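Local coordinates for protein halotolerant alpha-type carbonic anhydrase (dCA II) (Dunaliella salina, PDB 1Y7W) that catalyses the reversible hydration of carbon dioxide to bicarbonate with a bound zinc ion, and tolerates high salt, at residues H150-E155 with L166-I171; M172-E177 with T246-V251; A225-S230 with V240-F245. One frame throughout, in Å; residues are numbered along the deposited sequence.

Interaction 1. Residues H150-E155 with L166-I171; sequences HIVMQE and LAVIGI. With ZN (zinc ion), chain D.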
loop_
_atom_site.group_PDB
_atom_site.type_symbol
_atom_site.label_atom_id
_atom_site.label_comp_id
_atom_site.label_asym_id
_atom_site.label_seq_id
_atom_site.Cartn_x
_atom_site.Cartn_y
_atom_site.Cartn_z
ATOM N N HIS A 150 -1.643 -0.839 -1.079
ATOM C CA HIS A 150 -0.482 0.039 -0.998
ATOM C C HIS A 150 0.442 -0.202 -2.219
ATOM O O HIS A 150 0.974 -1.283 -2.366
ATOM C CB HIS A 150 0.314 -0.234 0.296
ATOM C CG HIS A 150 -0.351 0.295 1.546
ATOM N ND1 HIS A 150 0.014 -0.109 2.821
ATOM C CD2 HIS A 150 -1.417 1.118 1.701
ATOM C CE1 HIS A 150 -0.809 0.433 3.701
ATOM N NE2 HIS A 150 -1.691 1.182 3.050
ATOM N N ILE A 151 0.564 0.804 -3.085
ATOM C CA ILE A 151 1.491 0.785 -4.220
ATOM C C ILE A 151 2.684 1.552 -3.663
ATOM O O ILE A 151 2.593 2.765 -3.353
ATOM C CB ILE A 151 0.944 1.528 -5.433
ATOM C CG1 ILE A 151 -0.359 0.861 -5.889
ATOM C CG2 ILE A 151 1.981 1.466 -6.595
ATOM C CD1 ILE A 151 -1.070 1.631 -6.994
ATOM N N VAL A 152 3.797 0.844 -3.515
ATOM C CA VAL A 152 5.016 1.384 -2.906
ATOM C C VAL A 152 5.990 1.856 -3.983
ATOM O O VAL A 152 6.273 1.078 -4.885
ATOM C CB VAL A 152 5.707 0.303 -2.122
ATOM C CG1 VAL A 152 7.025 0.867 -1.488
ATOM C CG2 VAL A 152 4.735 -0.229 -0.992
ATOM N N MET A 153 6.430 3.114 -3.916
ATOM C CA MET A 153 7.376 3.642 -4.920
ATOM C C MET A 153 8.635 4.136 -4.220
ATOM O O MET A 153 8.573 4.638 -3.100
ATOM C CB MET A 153 6.714 4.769 -5.722
ATOM C CG MET A 153 5.360 4.340 -6.272
ATOM S SD MET A 153 4.560 5.527 -7.322
ATOM C CE MET A 153 4.369 6.882 -6.309
ATOM N N GLN A 154 9.795 4.032 -4.902
ATOM C CA GLN A 154 11.076 4.449 -4.315
ATOM C C GLN A 154 11.654 5.553 -5.238
ATOM O O GLN A 154 11.546 5.470 -6.464
ATOM C CB GLN A 154 12.024 3.224 -4.311
ATOM C CG GLN A 154 13.434 3.441 -3.777
ATOM C CD GLN A 154 14.151 2.116 -3.732
ATOM O OE1 GLN A 154 13.964 1.355 -2.796
ATOM N NE2 GLN A 154 14.863 1.773 -4.809
ATOM N N GLU A 155 12.253 6.568 -4.652
ATOM C CA GLU A 155 12.829 7.635 -5.485
ATOM C C GLU A 155 13.873 6.976 -6.439
ATOM O O GLU A 155 14.567 6.003 -6.080
ATOM C CB GLU A 155 13.489 8.677 -4.591
ATOM C CG GLU A 155 14.627 8.162 -3.795
ATOM C CD GLU A 155 15.428 9.305 -3.137
ATOM O OE1 GLU A 155 15.804 10.285 -3.840
ATOM O OE2 GLU A 155 15.678 9.211 -1.923
ATOM N N LEU A 166 10.595 7.245 0.082
ATOM C CA LEU A 166 9.547 6.445 -0.537
ATOM C C LEU A 166 8.265 7.268 -0.750
ATOM O O LEU A 166 8.066 8.297 -0.098
ATOM C CB LEU A 166 9.180 5.217 0.344
ATOM C CG LEU A 166 10.336 4.271 0.708
ATOM C CD1 LEU A 166 9.803 3.081 1.533
ATOM C CD2 LEU A 166 10.949 3.759 -0.644
ATOM N N ALA A 167 7.415 6.834 -1.685
ATOM C CA ALA A 167 6.102 7.490 -1.871
ATOM C C ALA A 167 5.134 6.335 -1.947
ATOM O O ALA A 167 5.375 5.389 -2.725
ATOM C CB ALA A 167 6.064 8.271 -3.174
ATOM N N VAL A 168 4.066 6.355 -1.143
ATOM C CA VAL A 168 3.134 5.240 -1.206
ATOM C C VAL A 168 1.722 5.760 -1.518
ATOM O O VAL A 168 1.283 6.812 -0.985
ATOM C CB VAL A 168 3.149 4.397 0.116
ATOM C CG1 VAL A 168 2.027 3.262 0.061
ATOM C CG2 VAL A 168 4.569 3.787 0.310
ATOM N N ILE A 169 1.034 5.013 -2.374
ATOM C CA ILE A 169 -0.309 5.359 -2.766
ATOM C C ILE A 169 -1.217 4.381 -2.054
ATOM O O ILE A 169 -0.988 3.181 -2.114
ATOM C CB ILE A 169 -0.466 5.250 -4.280
ATOM C CG1 ILE A 169 0.257 6.476 -4.892
ATOM C CG2 ILE A 169 -1.917 5.239 -4.681
ATOM C CD1 ILE A 169 0.463 6.453 -6.421
ATOM N N GLY A 170 -2.227 4.896 -1.367
ATOM C CA GLY A 170 -3.101 4.001 -0.615
ATOM C C GLY A 170 -4.459 4.063 -1.274
ATOM O O GLY A 170 -4.937 5.167 -1.492
ATOM N N ILE A 171 -5.055 2.912 -1.577
ATOM C CA ILE A 171 -6.353 2.837 -2.239
ATOM C C ILE A 171 -7.285 1.949 -1.414
ATOM O O ILE A 171 -6.924 0.834 -1.092
ATOM C CB ILE A 171 -6.182 2.246 -3.653
ATOM C CG1 ILE A 171 -5.393 3.278 -4.508
ATOM C CG2 ILE A 171 -7.572 1.988 -4.350
ATOM C CD1 ILE A 171 -4.739 2.675 -5.793
HETATM ZN ZN ZN D . 1.264 -1.614 3.425
HETATM O O HOH W 1 2.606 -1.731 4.782
#

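Interaction 2. Residues M172-E177 with T246-V251; sequences MYKYSE and TTPREV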
loop_
_atom_site.group_PDB
_atom_site.type_symbol
_atom_site.label_atom_id
_atom_site.label_comp_id
_atom_site.label_asym_id
_atom_site.label_seq_id
_atom_site.Cartn_x
_atom_site.Cartn_y
_atom_site.Cartn_z
ATOM N N MET A 172 -8.489 2.464 -1.096
ATOM C CA MET A 172 -9.471 1.714 -0.289
ATOM C C MET A 172 -10.499 0.972 -1.151
ATOM O O MET A 172 -10.783 1.369 -2.280
ATOM C CB MET A 172 -10.274 2.706 0.578
ATOM C CG MET A 172 -9.411 3.567 1.466
ATOM S SD MET A 172 -8.574 2.495 2.665
ATOM C CE MET A 172 -7.963 3.733 3.845
ATOM N N TYR A 173 -11.085 -0.073 -0.576
ATOM C CA TYR A 173 -12.163 -0.797 -1.222
ATOM C C TYR A 173 -13.276 -0.886 -0.188
ATOM O O TYR A 173 -13.000 -1.271 0.945
ATOM C CB TYR A 173 -11.795 -2.223 -1.557
ATOM C CG TYR A 173 -10.699 -2.338 -2.571
ATOM C CD1 TYR A 173 -9.366 -2.039 -2.219
ATOM C CD2 TYR A 173 -10.987 -2.727 -3.901
ATOM C CE1 TYR A 173 -8.330 -2.124 -3.208
ATOM C CE2 TYR A 173 -9.976 -2.815 -4.879
ATOM C CZ TYR A 173 -8.654 -2.509 -4.520
ATOM O OH TYR A 173 -7.675 -2.566 -5.497
ATOM N N LYS A 174 -14.481 -0.469 -0.558
ATOM C CA LYS A 174 -15.629 -0.610 0.346
ATOM C C LYS A 174 -16.447 -1.863 -0.056
ATOM O O LYS A 174 -16.461 -2.292 -1.235
ATOM C CB LYS A 174 -16.544 0.619 0.263
ATOM C CG LYS A 174 -17.185 0.840 -1.093
ATOM C CD LYS A 174 -18.245 1.961 -1.040
ATOM C CE LYS A 174 -18.848 2.213 -2.449
ATOM N NZ LYS A 174 -19.814 3.390 -2.499
ATOM N N TYR A 175 -17.122 -2.472 0.918
ATOM C CA TYR A 175 -17.932 -3.638 0.600
ATOM C C TYR A 175 -19.080 -3.128 -0.280
ATOM O O TYR A 175 -19.660 -2.069 -0.044
ATOM C CB TYR A 175 -18.535 -4.292 1.873
ATOM C CG TYR A 175 -17.611 -5.273 2.557
ATOM C CD1 TYR A 175 -17.022 -6.306 1.845
ATOM C CD2 TYR A 175 -17.316 -5.158 3.924
ATOM C CE1 TYR A 175 -16.152 -7.205 2.474
ATOM C CE2 TYR A 175 -16.430 -6.073 4.561
ATOM C CZ TYR A 175 -15.862 -7.078 3.811
ATOM O OH TYR A 175 -14.955 -7.934 4.379
ATOM N N SER A 176 -19.421 -3.920 -1.268
ATOM C CA SER A 176 -20.466 -3.550 -2.204
ATOM C C SER A 176 -21.077 -4.858 -2.729
ATOM O O SER A 176 -20.537 -5.930 -2.453
ATOM C CB SER A 176 -19.807 -2.765 -3.332
ATOM O OG SER A 176 -20.566 -2.779 -4.505
ATOM N N GLU A 177 -22.197 -4.786 -3.450
ATOM C CA GLU A 177 -22.794 -6.021 -3.991
ATOM C C GLU A 177 -22.091 -6.363 -5.316
ATOM O O GLU A 177 -22.282 -7.445 -5.872
ATOM C CB GLU A 177 -24.327 -5.845 -4.185
ATOM C CG GLU A 177 -25.110 -5.501 -2.866
ATOM C CD GLU A 177 -25.887 -4.121 -2.894
ATOM O OE1 GLU A 177 -27.107 -4.095 -3.266
ATOM O OE2 GLU A 177 -25.277 -3.059 -2.539
ATOM N N THR A 246 -9.259 9.127 -1.403
ATOM C CA THR A 246 -10.462 9.085 -0.593
ATOM C C THR A 246 -11.715 8.491 -1.246
ATOM O O THR A 246 -12.682 8.284 -0.566
ATOM C CB THR A 246 -10.700 10.518 -0.003
ATOM O OG1 THR A 246 -10.718 11.478 -1.055
ATOM C CG2 THR A 246 -9.544 10.868 0.949
ATOM N N THR A 247 -11.689 8.194 -2.539
ATOM C CA THR A 247 -12.812 7.550 -3.195
ATOM C C THR A 247 -12.446 6.083 -3.281
ATOM O O THR A 247 -11.436 5.708 -3.895
ATOM C CB THR A 247 -12.994 8.065 -4.613
ATOM O OG1 THR A 247 -13.160 9.489 -4.578
ATOM C CG2 THR A 247 -14.188 7.387 -5.264
ATOM N N PRO A 248 -13.257 5.221 -2.668
ATOM C CA PRO A 248 -12.927 3.797 -2.725
ATOM C C PRO A 248 -13.349 3.025 -3.962
ATOM O O PRO A 248 -14.176 3.483 -4.765
ATOM C CB PRO A 248 -13.609 3.216 -1.472
ATOM C CG PRO A 248 -14.781 4.145 -1.236
ATOM C CD PRO A 248 -14.435 5.508 -1.810
ATOM N N ARG A 249 -12.686 1.895 -4.159
ATOM C CA ARG A 249 -13.107 0.932 -5.178
ATOM C C ARG A 249 -14.130 0.056 -4.433
ATOM O O ARG A 249 -14.500 0.403 -3.304
ATOM C CB ARG A 249 -11.930 0.078 -5.621
ATOM C CG ARG A 249 -11.232 0.733 -6.824
ATOM C CD ARG A 249 -10.039 -0.116 -7.269
ATOM N NE ARG A 249 -9.482 0.448 -8.492
ATOM C CZ ARG A 249 -9.914 0.162 -9.716
ATOM N NH1 ARG A 249 -9.328 0.762 -10.761
ATOM N NH2 ARG A 249 -10.884 -0.750 -9.910
ATOM N N GLU A 250 -14.561 -1.059 -5.025
ATOM C CA GLU A 250 -15.553 -1.929 -4.388
ATOM C C GLU A 250 -15.089 -3.352 -4.258
ATOM O O GLU A 250 -14.336 -3.802 -5.060
ATOM C CB GLU A 250 -16.874 -1.894 -5.201
ATOM C CG GLU A 250 -17.474 -0.479 -5.206
ATOM C CD GLU A 250 -18.774 -0.359 -5.999
ATOM O OE1 GLU A 250 -19.173 0.805 -6.233
ATOM O OE2 GLU A 250 -19.380 -1.404 -6.370
ATOM N N VAL A 251 -15.578 -4.078 -3.262
ATOM C CA VAL A 251 -15.176 -5.470 -3.094
ATOM C C VAL A 251 -16.299 -6.231 -2.428
ATOM O O VAL A 251 -17.033 -5.659 -1.640
ATOM C CB VAL A 251 -13.880 -5.576 -2.216
ATOM C CG1 VAL A 251 -14.128 -5.049 -0.840
ATOM C CG2 VAL A 251 -13.394 -6.991 -2.164
HETATM O O HOH W 2 -9.276 4.965 -2.261
#

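Interaction 3. Residues A225-S230 with V240-F245; sequences AGYDGS and VKWHVF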
loop_
_atom_site.group_PDB
_atom_site.type_symbol
_atom_site.label_atom_id
_atom_site.label_comp_id
_atom_site.label_asym_id
_atom_site.label_seq_id
_atom_site.Cartn_x
_atom_site.Cartn_y
_atom_site.Cartn_z
ATOM N N ALA A 225 -5.587 12.463 0.100
ATOM C CA ALA A 225 -5.059 13.155 1.261
ATOM C C ALA A 225 -3.558 12.810 1.305
ATOM O O ALA A 225 -3.212 11.641 1.268
ATOM C CB ALA A 225 -5.737 12.630 2.514
ATOM N N GLY A 226 -2.699 13.803 1.416
ATOM C CA GLY A 226 -1.278 13.533 1.486
ATOM C C GLY A 226 -0.675 14.006 2.809
ATOM O O GLY A 226 -1.078 15.028 3.343
ATOM N N TYR A 227 0.322 13.293 3.330
ATOM C CA TYR A 227 0.941 13.740 4.573
ATOM C C TYR A 227 2.281 13.022 4.688
ATOM O O TYR A 227 2.570 12.071 3.895
ATOM C CB TYR A 227 0.039 13.394 5.786
ATOM C CG TYR A 227 -0.043 11.916 6.128
ATOM C CD1 TYR A 227 -0.901 11.040 5.450
ATOM C CD2 TYR A 227 0.770 11.389 7.145
ATOM C CE1 TYR A 227 -0.977 9.672 5.768
ATOM C CE2 TYR A 227 0.716 10.018 7.485
ATOM C CZ TYR A 227 -0.164 9.165 6.791
ATOM O OH TYR A 227 -0.192 7.835 7.136
ATOM N N ASP A 228 3.103 13.464 5.647
ATOM C CA ASP A 228 4.423 12.860 5.862
ATOM C C ASP A 228 4.324 11.700 6.877
ATOM O O ASP A 228 3.899 11.900 8.023
ATOM C CB ASP A 228 5.407 13.900 6.388
ATOM C CG ASP A 228 5.773 14.983 5.345
ATOM O OD1 ASP A 228 6.069 16.115 5.798
ATOM O OD2 ASP A 228 5.770 14.727 4.121
ATOM N N GLY A 229 4.725 10.495 6.480
ATOM C CA GLY A 229 4.554 9.401 7.412
ATOM C C GLY A 229 5.650 8.378 7.409
ATOM O O GLY A 229 6.779 8.665 7.068
ATOM N N SER A 230 5.269 7.135 7.677
ATOM C CA SER A 230 6.210 6.058 7.837
ATOM C C SER A 230 5.800 4.745 7.213
ATOM O O SER A 230 4.687 4.619 6.721
ATOM C CB SER A 230 6.356 5.807 9.344
ATOM O OG SER A 230 5.283 4.997 9.872
ATOM N N VAL A 240 8.320 8.064 4.289
ATOM C CA VAL A 240 7.236 7.895 3.314
ATOM C C VAL A 240 6.344 9.088 3.063
ATOM O O VAL A 240 5.772 9.637 4.004
ATOM C CB VAL A 240 6.255 6.756 3.726
ATOM C CG1 VAL A 240 5.097 6.659 2.698
ATOM C CG2 VAL A 240 6.987 5.438 3.799
ATOM N N LYS A 241 6.203 9.490 1.793
ATOM C CA LYS A 241 5.241 10.547 1.463
ATOM C C LYS A 241 3.957 9.728 1.142
ATOM O O LYS A 241 3.931 8.932 0.185
ATOM C CB LYS A 241 5.672 11.324 0.220
ATOM C CG LYS A 241 6.964 12.068 0.412
ATOM C CD LYS A 241 6.997 12.905 1.685
ATOM C CE LYS A 241 8.228 13.791 1.678
ATOM N NZ LYS A 241 8.230 14.592 2.965
ATOM N N TRP A 242 2.909 9.916 1.952
ATOM C CA TRP A 242 1.686 9.157 1.773
ATOM C C TRP A 242 0.686 9.884 0.873
ATOM O O TRP A 242 0.578 11.126 0.909
ATOM C CB TRP A 242 1.022 8.857 3.168
ATOM C CG TRP A 242 1.616 7.635 3.828
ATOM C CD1 TRP A 242 2.623 7.585 4.779
ATOM C CD2 TRP A 242 1.274 6.306 3.535
ATOM N NE1 TRP A 242 2.909 6.279 5.100
ATOM C CE2 TRP A 242 2.086 5.471 4.342
ATOM C CE3 TRP A 242 0.345 5.722 2.659
ATOM C CZ2 TRP A 242 1.991 4.072 4.306
ATOM C CZ3 TRP A 242 0.238 4.348 2.621
ATOM C CH2 TRP A 242 1.070 3.524 3.451
ATOM N N HIS A 243 -0.039 9.108 0.073
ATOM C CA HIS A 243 -1.080 9.656 -0.806
ATOM C C HIS A 243 -2.263 8.680 -0.632
ATOM O O HIS A 243 -2.303 7.623 -1.252
ATOM C CB HIS A 243 -0.621 9.675 -2.276
ATOM C CG HIS A 243 0.723 10.302 -2.497
ATOM N ND1 HIS A 243 1.901 9.711 -2.082
ATOM C CD2 HIS A 243 1.074 11.487 -3.054
ATOM C CE1 HIS A 243 2.914 10.517 -2.352
ATOM N NE2 HIS A 243 2.443 11.600 -2.937
ATOM N N VAL A 244 -3.215 9.019 0.229
ATOM C CA VAL A 244 -4.356 8.146 0.472
ATOM C C VAL A 244 -5.594 8.641 -0.298
ATOM O O VAL A 244 -6.142 9.680 0.041
ATOM C CB VAL A 244 -4.642 8.088 1.983
ATOM C CG1 VAL A 244 -5.774 7.125 2.253
ATOM C CG2 VAL A 244 -3.389 7.634 2.707
ATOM N N PHE A 245 -5.977 7.932 -1.370
ATOM C CA PHE A 245 -7.138 8.309 -2.180
ATOM C C PHE A 245 -8.391 8.130 -1.371
ATOM O O PHE A 245 -8.588 7.101 -0.807
ATOM C CB PHE A 245 -7.156 7.467 -3.455
ATOM C CG PHE A 245 -6.076 7.887 -4.389
ATOM C CD1 PHE A 245 -6.375 8.693 -5.490
ATOM C CD2 PHE A 245 -4.729 7.642 -4.066
ATOM C CE1 PHE A 245 -5.345 9.263 -6.289
ATOM C CE2 PHE A 245 -3.679 8.198 -4.833
ATOM C CZ PHE A 245 -3.996 9.011 -5.960
#

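Interaction 1. Residues H150-E155 with L166-I171
Ile-151 and Ile-169 face each other as a hydrogen-bonded antiparallel pair, and Met-153 with Ala-167 forms the next. Four backbone bonds join the strands. Ile-151 N to Ile-169 O measures 3.0 Å and is answered by Ile-169 N to Ile-151 O; Met-153 N reaches Ala-167 O at 2.8 Å, and Ala-167 N returns to Met-153 O.

Apolar packing covers the face bearing Ile-151, Met-153, Ala-167 and Ile-169. Met-153 turns at its last torsion (chi3 -60°), and its CE lies 3.8 Å from Ala-167 CB and 3.9 Å from Ile-169 CD1. The terminal methyl of the flexible methionine thus rests against both the small alanine and the end of Ile-169, while the beta-branched Ile-151 and Ile-169 meet CB to CB.

On the other face, Leu-166 CD2 sits 3.7 Å from Gln-154 CA, and Val-168 CG1 packs 3.9 Å from His-150 CB. Val-168 therefore lies against the root of a metal ligand, and Gly-170 CA lies at the edge of the imidazole, near its plane.

Metal binding takes over at the ring. ND1 of His-150 holds the zinc ion at 2.0 Å, with a water 1.9 Å from the metal; His-130 and His-132 bind through NE2. The remaining nitrogen, NE2, is hydrogen-bonded to Glu-148, a second-shell carboxylate that, with the metal bond, holds the ring's rotation and may make ND1 a stronger electron-pair donor to the zinc. A three-histidine zinc site carried on a central beta-sheet is the hallmark of the alpha-type carbonic anhydrase active site.

Interaction 2. Residues M172-E177 with T246-V251
Arg-249 lies alongside Tyr-173, both side chains pointing the same way from paired parallel strands. CB of Arg-249 presses against the ring at CD2, 3.4 Å away. CG carries the chain onward, extended from there to NE, and CD comes 3.6 Å from Tyr-173 CE2, with the phenol OH a little farther on. Beyond the aliphatic part the guanidinium is turned 38° from the ring plane and finds its partners outside the two strands: NE is bonded to Leu-217 O, NH1 to the carbonyls of Thr-215 and Leu-218, and NH2 makes a salt bridge with Asp-180. Arginine suits the place because its methylenes can line an aromatic ring while five N-H groups serve several acceptors.

The backbone ladder runs from Arg-249 N to Met-172 O, 2.7 Å, through Lys-174 N to Arg-249 O and Val-251 N to Lys-174 O, to Ser-176 N on Val-251 O. At its far end Ser-176 OG donates to Glu-250 OE2 at 2.6 Å, approaching from above the carboxylate plane, and at the near end a water bridges Met-172 N and Thr-247 O. Val-251 CG1 packs 3.7 Å from Tyr-173 CB.

Strands 166-175 and 240-251 are thus parallel neighbours in the main sheet, their short segments here splayed by 48°. Leu-183 of helix 181-195 covers Tyr-173 and Val-251, Met-256 of helix 253-266 packs on Val-251 and Tyr-175, and Leu-147 and Leu-149 of strand 147-155 also touch Tyr-173.

Interaction 3. Residues A225-S230 with V240-F245
Tyr-227 and Trp-242 lie side by side as an offset pair, the phenol ring and the five-membered ring of the indole at 10° to each other and barely overlapping. Tyr-227 CE1 touches Trp-242 CB at 3.4 Å, and the phenol OH sits over one indole face, towards its rim; Val-240 CG1 takes the opposite face. At the indole edge, NE1 gives a hydrogen bond of 2.9 Å to Ser-230 O, which lies in the ring plane, and Gly-229 CA comes 3.7 Å from CD1, an approach that its lack of a side chain permits.

On the other face of the sheet Lys-241 NZ makes a 2.7 Å salt bridge to Asp-228 OD2, from above the carboxylate plane. A bend at chi2 (-49°) places the lysine CD 3.3 Å from Asp-228 OD2, which also pairs with Arg-67.

Backbone bonds set this register: Ala-225 with Val-244 and Tyr-227 with Trp-242 are joined in both directions, as are Gly-229 and Val-240. Farther out, the Tyr-227 hydroxyl is hydrogen-bonded to His-138 and Ser-52, while the Trp-242 ring meets His-138 and the zinc ligand His-150 edge-to-face. The arrangement is an antiparallel beta hairpin whose Trp-bearing face lies beside the zinc site, consistent with the tryptophan that lines the pocket in alpha-type carbonic anhydrases.

How the interactions relate
Strand 166-175 passes from interaction 1 into interaction 2, and strand 240-251 from interaction 3 into interaction 2, so the three contacts belong to one mixed sheet. Interactions 1 and 3 are close, their centres about 9 Å apart: Val-168 O and His-243 N lie 2.9 Å apart, a probable backbone hydrogen bond, and Val-168 CG1 packs 3.3 Å from Trp-242 CZ3. The zinc ligand of interaction 1 and the tryptophan of interaction 3 are thereby brought to the same side of the sheet, the nearest atom of the Trp-242 side chain being about 5 Å from the zinc ion. Interaction 2, centred about 19 Å from either, is a remoter, structural part; along the chain, interaction 3 lies inside the loop it closes.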